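Local coordinates for protein DNA endonuclease i-cvui (Chlorella vulgaris, PDB 5A77) that cleaves DNA as a magnesium-bound LAGLIDADG homing endonuclease, probably serving the homing of its chloroplast intron, at residues 14-19 against 92-97; 20-25 against 47-52. All blocks are in the same frame, centred on the assembly; numbering follows the deposited sequence.

Contact 1 (14-19 against 92-97); sequences WLAGFV and EKLLPY
Y97, whose CB rests against A16, has P96 CB over the centre of one face of its ring, 4.2 Å above the plane. A second aromatic pair lies within 14-19: the F18 ring takes W14 CH2 on one face, 4.1 Å above its plane and offset toward the rim. The sequence LAGFV opens the LAGLIDADG motif. A16 and V19 point toward 92-97, whereas W14 points away and packs on Y97 of the second subunit.

A16 is the meeting point, its CA 5.5 Å from that of L94. Its CB comes 3.4 Å from Y97 CB, a methyl against a methylene, and the rest of the Y97 side chain leads away and packs on F12 and A13 of helix 6-22. L94 arrives through its two methyls. Its CG stands beside the backbone N, anti to the carbonyl carbon (chi1 -60°), and CD2 reaches the helix backbone, 3.9 Å from A16 N. The same CD2 lies 4.2 Å from L15 CG, while the other branch turns to V19. The contact is thus apolar packing of helix 6-22 against L94, the last residue of helix 84-94, and Y97 in the turn that follows, a turn closed by the backbone bond from Y97 N to L94 O. At its far end L94 CD1 meets V19 CG2 at 4.3 Å.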
ATOM      1  N   TRP B  14       3.483  -1.080 -10.996  1.00 40.48           N
ATOM      2  CA  TRP B  14       2.363  -1.405 -10.116  1.00 40.48           C
ATOM      3  C   TRP B  14       2.885  -1.994  -8.811  1.00 39.46           C
ATOM      4  O   TRP B  14       2.488  -1.570  -7.730  1.00 38.62           O
ATOM      5  CB  TRP B  14       1.387  -2.392 -10.791  1.00 41.46           C
ATOM      6  CG  TRP B  14       0.287  -2.865  -9.866  1.00 39.64           C
ATOM      7  CD1 TRP B  14      -0.940  -2.289  -9.687  1.00 38.32           C
ATOM      8  CD2 TRP B  14       0.327  -4.011  -8.987  1.00 36.96           C
ATOM      9  NE1 TRP B  14      -1.660  -2.996  -8.753  1.00 38.04           N
ATOM     10  CE2 TRP B  14      -0.918  -4.043  -8.316  1.00 35.83           C
ATOM     11  CE3 TRP B  14       1.280  -4.992  -8.718  1.00 41.18           C
ATOM     12  CZ2 TRP B  14      -1.213  -5.041  -7.375  1.00 35.78           C
ATOM     13  CZ3 TRP B  14       0.975  -5.980  -7.784  1.00 36.14           C
ATOM     14  CH2 TRP B  14      -0.263  -5.992  -7.124  1.00 36.08           C
ATOM     15  N   LEU B  15       3.780  -2.973  -8.921  1.00 41.31           N
ATOM     16  CA  LEU B  15       4.335  -3.641  -7.746  1.00 41.17           C
ATOM     17  C   LEU B  15       5.175  -2.685  -6.906  1.00 38.85           C
ATOM     18  O   LEU B  15       5.135  -2.719  -5.673  1.00 38.31           O
ATOM     19  CB  LEU B  15       5.176  -4.850  -8.155  1.00 39.46           C
ATOM     20  CG  LEU B  15       5.691  -5.612  -6.937  1.00 40.56           C
ATOM     21  CD1 LEU B  15       4.523  -5.964  -6.025  1.00 39.96           C
ATOM     22  CD2 LEU B  15       6.471  -6.861  -7.341  1.00 43.81           C
ATOM     23  N   ALA B  16       5.939  -1.830  -7.570  1.00 35.02           N
ATOM     24  CA  ALA B  16       6.637  -0.801  -6.843  1.00 39.20           C
ATOM     25  C   ALA B  16       5.608   0.018  -6.083  1.00 38.07           C
ATOM     26  O   ALA B  16       5.789   0.329  -4.898  1.00 36.98           O
ATOM     27  CB  ALA B  16       7.448   0.073  -7.780  1.00 45.20           C
ATOM     28  N   GLY B  17       4.516   0.343  -6.771  1.00 39.18           N
ATOM     29  CA  GLY B  17       3.434   1.092  -6.168  1.00 36.56           C
ATOM     30  C   GLY B  17       2.939   0.394  -4.919  1.00 37.18           C
ATOM     31  O   GLY B  17       2.661   1.032  -3.906  1.00 38.56           O
ATOM     32  N   PHE B  18       2.867  -0.930  -4.983  1.00 36.45           N
ATOM     33  CA  PHE B  18       2.311  -1.720  -3.895  1.00 35.33           C
ATOM     34  C   PHE B  18       3.270  -1.807  -2.710  1.00 36.16           C
ATOM     35  O   PHE B  18       2.865  -1.643  -1.554  1.00 35.14           O
ATOM     36  CB  PHE B  18       1.958  -3.113  -4.408  1.00 34.83           C
ATOM     37  CG  PHE B  18       0.866  -3.778  -3.651  1.00 36.73           C
ATOM     38  CD1 PHE B  18      -0.463  -3.404  -3.853  1.00 40.83           C
ATOM     39  CD2 PHE B  18       1.147  -4.798  -2.754  1.00 39.65           C
ATOM     40  CE1 PHE B  18      -1.496  -4.038  -3.165  1.00 41.72           C
ATOM     41  CE2 PHE B  18       0.121  -5.443  -2.057  1.00 43.01           C
ATOM     42  CZ  PHE B  18      -1.202  -5.056  -2.259  1.00 46.48           C
ATOM     43  N   VAL B  19       4.541  -2.064  -3.000  1.00 35.63           N
ATOM     44  CA  VAL B  19       5.559  -2.144  -1.959  1.00 39.51           C
ATOM     45  C   VAL B  19       5.713  -0.800  -1.206  1.00 42.67           C
ATOM     46  O   VAL B  19       5.815  -0.784   0.025  1.00 43.81           O
ATOM     47  CB  VAL B  19       6.920  -2.583  -2.553  1.00 38.02           C
ATOM     48  CG1 VAL B  19       8.019  -2.507  -1.506  1.00 38.36           C
ATOM     49  CG2 VAL B  19       6.811  -3.998  -3.113  1.00 43.26           C
ATOM     50  N   GLU B  92      16.591  -4.406  -8.241  1.00 43.93           N
ATOM     51  CA  GLU B  92      16.917  -3.795  -9.486  1.00 48.00           C
ATOM     52  C   GLU B  92      15.724  -3.735 -10.439  1.00 46.69           C
ATOM     53  O   GLU B  92      15.731  -3.012 -11.403  1.00 48.66           O
ATOM     54  CB  GLU B  92      18.104  -4.533 -10.131  1.00 50.31           C
ATOM     55  CG  GLU B  92      18.842  -5.554  -9.257  1.00 52.68           C
ATOM     56  CD  GLU B  92      20.287  -5.802  -9.682  1.00 58.77           C
ATOM     57  OE1 GLU B  92      21.171  -5.063  -9.230  1.00 55.47           O
ATOM     58  OE2 GLU B  92      20.555  -6.743 -10.451  1.00 61.48           O
ATOM     59  N   LYS B  93      14.700  -4.516 -10.175  1.00 50.34           N
ATOM     60  CA  LYS B  93      13.455  -4.497 -10.940  1.00 44.43           C
ATOM     61  C   LYS B  93      12.625  -3.318 -10.492  1.00 45.46           C
ATOM     62  O   LYS B  93      12.116  -2.565 -11.313  1.00 49.40           O
ATOM     63  CB  LYS B  93      12.674  -5.798 -10.767  1.00 46.40           C
ATOM     64  CG  LYS B  93      13.068  -6.875 -11.746  1.00 47.19           C
ATOM     65  CD  LYS B  93      12.665  -8.230 -11.234  1.00 42.73           C
ATOM     66  CE  LYS B  93      13.249  -9.325 -12.090  1.00 43.40           C
ATOM     67  NZ  LYS B  93      13.136 -10.647 -11.405  1.00 53.26           N
ATOM     68  N   LEU B  94      12.524  -3.151  -9.177  1.00 45.77           N
ATOM     69  CA  LEU B  94      11.661  -2.139  -8.574  1.00 43.82           C
ATOM     70  C   LEU B  94      12.316  -0.766  -8.478  1.00 42.88           C
ATOM     71  O   LEU B  94      11.657   0.256  -8.662  1.00 40.43           O
ATOM     72  CB  LEU B  94      11.227  -2.601  -7.183  1.00 41.04           C
ATOM     73  CG  LEU B  94      10.462  -3.924  -7.257  1.00 46.19           C
ATOM     74  CD1 LEU B  94      10.034  -4.440  -5.886  1.00 43.31           C
ATOM     75  CD2 LEU B  94       9.262  -3.741  -8.163  1.00 42.92           C
ATOM     76  N   LEU B  95      13.616  -0.768  -8.191  1.00 46.11           N
ATOM     77  CA  LEU B  95      14.431   0.432  -7.963  1.00 41.70           C
ATOM     78  C   LEU B  95      14.081   1.658  -8.812  1.00 44.26           C
ATOM     79  O   LEU B  95      13.908   2.746  -8.262  1.00 43.44           O
ATOM     80  CB  LEU B  95      15.900   0.071  -8.176  1.00 46.09           C
ATOM     81  CG  LEU B  95      16.978   0.672  -7.293  1.00 47.06           C
ATOM     82  CD1 LEU B  95      16.520   0.724  -5.852  1.00 41.85           C
ATOM     83  CD2 LEU B  95      18.217  -0.201  -7.441  1.00 49.74           C
ATOM     84  N   PRO B  96      13.953   1.496 -10.146  1.00 47.18           N
ATOM     85  CA  PRO B  96      13.576   2.675 -10.939  1.00 45.31           C
ATOM     86  C   PRO B  96      12.190   3.250 -10.604  1.00 48.34           C
ATOM     87  O   PRO B  96      11.900   4.389 -10.991  1.00 48.01           O
ATOM     88  CB  PRO B  96      13.588   2.146 -12.378  1.00 47.67           C
ATOM     89  CG  PRO B  96      14.453   0.933 -12.340  1.00 51.64           C
ATOM     90  CD  PRO B  96      14.186   0.320 -11.008  1.00 47.90           C
ATOM     91  N   TYR B  97      11.353   2.494  -9.899  1.00 42.78           N
ATOM     92  CA  TYR B  97       9.999   2.965  -9.618  1.00 42.78           C
ATOM     93  C   TYR B  97       9.705   3.164  -8.137  1.00 42.62           C
ATOM     94  O   TYR B  97       8.733   3.824  -7.793  1.00 45.87           O
ATOM     95  CB  TYR B  97       8.966   2.004 -10.202  1.00 42.10           C
ATOM     96  CG  TYR B  97       9.257   1.589 -11.618  1.00 44.17           C
ATOM     97  CD1 TYR B  97       9.054   2.469 -12.671  1.00 44.60           C
ATOM     98  CD2 TYR B  97       9.745   0.319 -11.904  1.00 43.86           C
ATOM     99  CE1 TYR B  97       9.324   2.092 -13.970  1.00 46.88           C
ATOM    100  CE2 TYR B  97      10.017  -0.065 -13.197  1.00 43.94           C
ATOM    101  CZ  TYR B  97       9.804   0.823 -14.226  1.00 46.69           C
ATOM    102  OH  TYR B  97      10.072   0.445 -15.519  1.00 52.03           O
TER

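Contact 2 (20-25 against 47-52); sequences DADGCI and VFQSTT. With MG (magnesium ion), chain G; MG (magnesium ion), chain H; nucleotides of chain D; nucleotides of chain F.
F48 meets D22 through its backbone N and C24 through its ring. Its N-H points almost straight at D22 O (171°), but at 3.3 Å the hydrogen bond is weak. From there the side chain runs into the DNA. CB lies 4.0 Å from C2' of DC14 in chain D. CG stands beside the backbone N (chi1 -53°). CD2 lies 3.9 Å from D22 O. CE2 meets C24 CB, also at 3.9 Å, obliquely to the ring, and C2' of the DG1 sugar. One face carries DG1 of chain F, whose C8 sits 3.2 Å above the plane over the centre, with CZ the closest ring atom to it; CD1 and CE1 lie near C8 and N7. An alanine here would probably leave C8 of that guanine without the ring face beneath it and C24 CB without its CE2 neighbour, opening a gap beside the DNA ends.

Those ends are consistent with the cut strand: DC14 has a 3' oxygen that donates to D22 OD1 at 2.8 Å, and DG1 a 5' phosphate. D22, the second acid of the LAGLIDADG motif, divides its carboxylate, since OD2 binds one magnesium at 2.5 Å together with OP1 of DC14. A21 O and OP1 of DG1 share the other magnesium. S50 N adds a hydrogen bond to OP2 of DC14.

G23 and V47 form an antiparallel non-hydrogen-bonded pair between strands 23-31 and 39-50. The latter continues the sheet to 76-82, with V47 packed on helices 6-22 and 55-64 and F48 on M76 and E78.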
ATOM      1  N   ASP B  20       5.704   0.323  -1.926  1.00 38.14           N
ATOM      2  CA  ASP B  20       5.805   1.631  -1.264  1.00 41.79           C
ATOM      3  C   ASP B  20       4.713   1.838  -0.219  1.00 43.44           C
ATOM      4  O   ASP B  20       4.892   2.608   0.724  1.00 41.35           O
ATOM      5  CB  ASP B  20       5.742   2.776  -2.279  1.00 37.20           C
ATOM      6  CG  ASP B  20       7.096   3.148  -2.815  1.00 41.05           C
ATOM      7  OD1 ASP B  20       8.092   2.929  -2.101  1.00 44.92           O
ATOM      8  OD2 ASP B  20       7.175   3.656  -3.948  1.00 42.71           O
ATOM      9  N   ALA B  21       3.581   1.154  -0.392  1.00 41.94           N
ATOM     10  CA  ALA B  21       2.451   1.335   0.507  1.00 40.93           C
ATOM     11  C   ALA B  21       2.387   0.240   1.557  1.00 42.86           C
ATOM     12  O   ALA B  21       2.254   0.527   2.739  1.00 45.35           O
ATOM     13  CB  ALA B  21       1.157   1.394  -0.273  1.00 41.90           C
ATOM     14  N   ASP B  22       2.476  -1.017   1.133  1.00 43.48           N
ATOM     15  CA  ASP B  22       2.441  -2.128   2.089  1.00 47.60           C
ATOM     16  C   ASP B  22       3.579  -3.104   1.950  1.00 46.77           C
ATOM     17  O   ASP B  22       3.365  -4.308   2.050  1.00 51.46           O
ATOM     18  CB  ASP B  22       1.131  -2.893   1.981  1.00 48.08           C
ATOM     19  CG  ASP B  22       0.013  -2.211   2.723  1.00 51.06           C
ATOM     20  OD1 ASP B  22       0.338  -1.416   3.641  1.00 53.92           O
ATOM     21  OD2 ASP B  22      -1.169  -2.454   2.385  1.00 48.72           O
ATOM     22  N   GLY B  23       4.779  -2.591   1.723  1.00 38.98           N
ATOM     23  CA  GLY B  23       5.953  -3.432   1.661  1.00 42.36           C
ATOM     24  C   GLY B  23       6.898  -3.188   2.824  1.00 44.34           C
ATOM     25  O   GLY B  23       6.701  -2.292   3.643  1.00 44.93           O
ATOM     26  N   CYS B  24       7.937  -4.004   2.893  1.00 42.93           N
ATOM     27  CA  CYS B  24       8.936  -3.884   3.932  1.00 40.33           C
ATOM     28  C   CYS B  24      10.256  -4.305   3.339  1.00 41.54           C
ATOM     29  O   CYS B  24      10.478  -5.494   3.092  1.00 44.17           O
ATOM     30  CB  CYS B  24       8.585  -4.748   5.147  1.00 41.12           C
ATOM     31  SG  CYS B  24       9.683  -4.532   6.580  1.00 45.49           S
ATOM     32  N   ILE B  25      11.110  -3.325   3.073  1.00 38.10           N
ATOM     33  CA  ILE B  25      12.478  -3.581   2.649  1.00 38.41           C
ATOM     34  C   ILE B  25      13.388  -3.379   3.844  1.00 39.24           C
ATOM     35  O   ILE B  25      13.615  -2.251   4.267  1.00 38.85           O
ATOM     36  CB  ILE B  25      12.889  -2.662   1.496  1.00 37.75           C
ATOM     37  CG1 ILE B  25      11.836  -2.747   0.385  1.00 35.23           C
ATOM     38  CG2 ILE B  25      14.316  -2.989   1.014  1.00 32.58           C
ATOM     39  CD1 ILE B  25      12.279  -2.156  -0.919  1.00 39.10           C
ATOM     40  N   VAL B  47       5.962  -8.341   1.541  1.00 39.62           N
ATOM     41  CA  VAL B  47       4.699  -7.684   1.230  1.00 40.91           C
ATOM     42  C   VAL B  47       3.575  -8.344   2.039  1.00 43.54           C
ATOM     43  O   VAL B  47       3.484  -9.574   2.107  1.00 37.70           O
ATOM     44  CB  VAL B  47       4.389  -7.750  -0.284  1.00 35.43           C
ATOM     45  CG1 VAL B  47       2.958  -7.362  -0.560  1.00 38.26           C
ATOM     46  CG2 VAL B  47       5.338  -6.866  -1.060  1.00 34.93           C
ATOM     47  N   PHE B  48       2.739  -7.523   2.671  1.00 43.19           N
ATOM     48  CA  PHE B  48       1.673  -8.024   3.534  1.00 43.93           C
ATOM     49  C   PHE B  48       0.301  -7.881   2.905  1.00 43.17           C
ATOM     50  O   PHE B  48       0.002  -6.870   2.279  1.00 48.22           O
ATOM     51  CB  PHE B  48       1.669  -7.298   4.877  1.00 42.89           C
ATOM     52  CG  PHE B  48       2.991  -7.304   5.571  1.00 45.34           C
ATOM     53  CD1 PHE B  48       3.366  -8.375   6.371  1.00 46.19           C
ATOM     54  CD2 PHE B  48       3.859  -6.233   5.439  1.00 43.07           C
ATOM     55  CE1 PHE B  48       4.591  -8.369   7.021  1.00 42.78           C
ATOM     56  CE2 PHE B  48       5.070  -6.231   6.077  1.00 45.14           C
ATOM     57  CZ  PHE B  48       5.436  -7.297   6.869  1.00 42.54           C
ATOM     58  N   GLN B  49      -0.534  -8.899   3.076  1.00 45.10           N
ATOM     59  CA  GLN B  49      -1.935  -8.793   2.701  1.00 44.78           C
ATOM     60  C   GLN B  49      -2.771  -9.731   3.551  1.00 45.97           C
ATOM     61  O   GLN B  49      -2.277 -10.752   4.036  1.00 46.65           O
ATOM     62  CB  GLN B  49      -2.146  -9.096   1.214  1.00 42.32           C
ATOM     63  CG  GLN B  49      -3.395  -8.380   0.630  1.00 48.09           C
ATOM     64  CD  GLN B  49      -3.317  -6.855   0.773  1.00 46.58           C
ATOM     65  OE1 GLN B  49      -2.233  -6.268   0.690  1.00 47.47           O
ATOM     66  NE2 GLN B  49      -4.457  -6.214   1.010  1.00 46.28           N
ATOM     67  N   SER B  50      -4.033  -9.363   3.748  1.00 46.38           N
ATOM     68  CA  SER B  50      -4.974 -10.211   4.461  1.00 48.34           C
ATOM     69  C   SER B  50      -5.136 -11.510   3.685  1.00 45.76           C
ATOM     70  O   SER B  50      -5.081 -11.508   2.453  1.00 42.50           O
ATOM     71  CB  SER B  50      -6.321  -9.493   4.644  1.00 51.06           C
ATOM     72  OG  SER B  50      -7.353 -10.400   5.007  1.00 53.30           O
ATOM     73  N   THR B  51      -5.308 -12.615   4.407  1.00 47.74           N
ATOM     74  CA  THR B  51      -5.451 -13.932   3.777  1.00 51.08           C
ATOM     75  C   THR B  51      -6.746 -13.981   2.974  1.00 51.43           C
ATOM     76  O   THR B  51      -6.915 -14.834   2.097  1.00 55.44           O
ATOM     77  CB  THR B  51      -5.427 -15.086   4.816  1.00 50.34           C
ATOM     78  OG1 THR B  51      -4.323 -14.904   5.712  1.00 52.55           O
ATOM     79  CG2 THR B  51      -5.275 -16.437   4.130  1.00 45.80           C
ATOM     80  N   THR B  52      -7.653 -13.061   3.295  1.00 51.30           N
ATOM     81  CA  THR B  52      -8.828 -12.777   2.475  1.00 55.64           C
ATOM     82  C   THR B  52      -8.470 -12.792   0.997  1.00 54.70           C
ATOM     83  O   THR B  52      -9.133 -13.440   0.186  1.00 56.35           O
ATOM     84  CB  THR B  52      -9.434 -11.381   2.800  1.00 60.21           C
ATOM     85  OG1 THR B  52      -9.784 -11.293   4.188  1.00 58.97           O
ATOM     86  CG2 THR B  52     -10.657 -11.113   1.933  1.00 59.20           C
TER
HETATM   87 MG    MG G1164       1.297   1.966   4.228  1.00 55.09          MG
HETATM   88 MG    MG H1615      -3.604  -2.459   2.700  1.00 52.11          MG
ATOM     89  P    DC D  14      -4.175  -5.350   4.408  1.00 51.75           P
ATOM     90  OP1  DC D  14      -4.069  -4.354   3.312  1.00 46.24           O
ATOM     91  OP2  DC D  14      -4.830  -6.659   4.177  1.00 42.26           O
ATOM     92  O5'  DC D  14      -2.716  -5.646   5.032  1.00 50.99           O
ATOM     93  C5'  DC D  14      -1.623  -4.768   4.759  1.00 49.01           C
ATOM     94  C4'  DC D  14      -1.212  -3.964   5.995  1.00 48.55           C
ATOM     95  O4'  DC D  14      -1.724  -4.581   7.212  1.00 46.57           O
ATOM     96  C3'  DC D  14       0.304  -3.827   6.200  1.00 44.07           C
ATOM     97  O3'  DC D  14       0.682  -2.436   6.217  1.00 48.76           O
ATOM     98  C2'  DC D  14       0.553  -4.515   7.558  1.00 44.22           C
ATOM     99  C1'  DC D  14      -0.792  -4.340   8.232  1.00 45.17           C
ATOM    100  N1   DC D  14      -1.068  -5.266   9.414  1.00 45.35           N
ATOM    101  C2   DC D  14      -0.444  -5.027  10.653  1.00 43.24           C
ATOM    102  O2   DC D  14       0.344  -4.079  10.759  1.00 43.60           O
ATOM    103  N3   DC D  14      -0.723  -5.843  11.705  1.00 40.66           N
ATOM    104  C4   DC D  14      -1.588  -6.851  11.558  1.00 43.64           C
ATOM    105  N4   DC D  14      -1.835  -7.624  12.622  1.00 42.93           N
ATOM    106  C5   DC D  14      -2.240  -7.108  10.312  1.00 43.47           C
ATOM    107  C6   DC D  14      -1.957  -6.295   9.281  1.00 44.37           C
TER
ATOM    108  OP3  DG F   1       4.966   0.989   6.315  1.00 57.82           O
ATOM    109  P    DG F   1       4.321   0.155   5.266  1.00 60.78           P
ATOM    110  OP1  DG F   1       2.863   0.422   5.338  1.00 57.82           O
ATOM    111  OP2  DG F   1       5.038   0.399   3.992  1.00 56.86           O
ATOM    112  O5'  DG F   1       4.571  -1.389   5.601  1.00 56.74           O
ATOM    113  C5'  DG F   1       3.709  -2.090   6.519  1.00 54.93           C
ATOM    114  C4'  DG F   1       4.352  -2.120   7.888  1.00 50.00           C
ATOM    115  O4'  DG F   1       3.661  -3.033   8.778  1.00 46.26           O
ATOM    116  C3'  DG F   1       5.806  -2.553   7.890  1.00 48.00           C
ATOM    117  O3'  DG F   1       6.489  -1.667   8.693  1.00 50.62           O
ATOM    118  C2'  DG F   1       5.761  -3.956   8.512  1.00 45.18           C
ATOM    119  C1'  DG F   1       4.623  -3.784   9.489  1.00 45.09           C
ATOM    120  N9   DG F   1       3.977  -5.012   9.935  1.00 42.15           N
ATOM    121  C8   DG F   1       3.417  -5.995   9.150  1.00 41.72           C
ATOM    122  N7   DG F   1       2.841  -6.941   9.843  1.00 41.20           N
ATOM    123  C5   DG F   1       3.009  -6.544  11.165  1.00 41.35           C
ATOM    124  C6   DG F   1       2.598  -7.163  12.363  1.00 41.96           C
ATOM    125  O6   DG F   1       1.989  -8.220  12.506  1.00 44.74           O
ATOM    126  N1   DG F   1       2.973  -6.429  13.480  1.00 40.96           N
ATOM    127  C2   DG F   1       3.654  -5.248  13.446  1.00 41.27           C
ATOM    128  N2   DG F   1       3.919  -4.680  14.632  1.00 43.35           N
ATOM    129  N3   DG F   1       4.048  -4.654  12.330  1.00 41.97           N
ATOM    130  C4   DG F   1       3.695  -5.357  11.233  1.00 39.95           C
TER

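Overall arrangement
The two contacts have centres 13 Å apart and share helix 6-22, which carries 14-19 of contact 1 and runs on into 20-25 of contact 2. Along the chain the order is 14-19, 20-25, 47-52, 92-97, so the hairpin contact is nested inside the loop closed by contact 1. They also touch directly: F18 and V19 both pack on V47, linking the helix to strand 39-50. Both reach the second subunit, contact 1 through residues such as W14 and Y97, contact 2 through D20 and at the metals, where D22 OD2 shares a magnesium with A21 O of that subunit. The LAGLIDADG helix thus joins subunit packing to the DNA-cleaving site at its end.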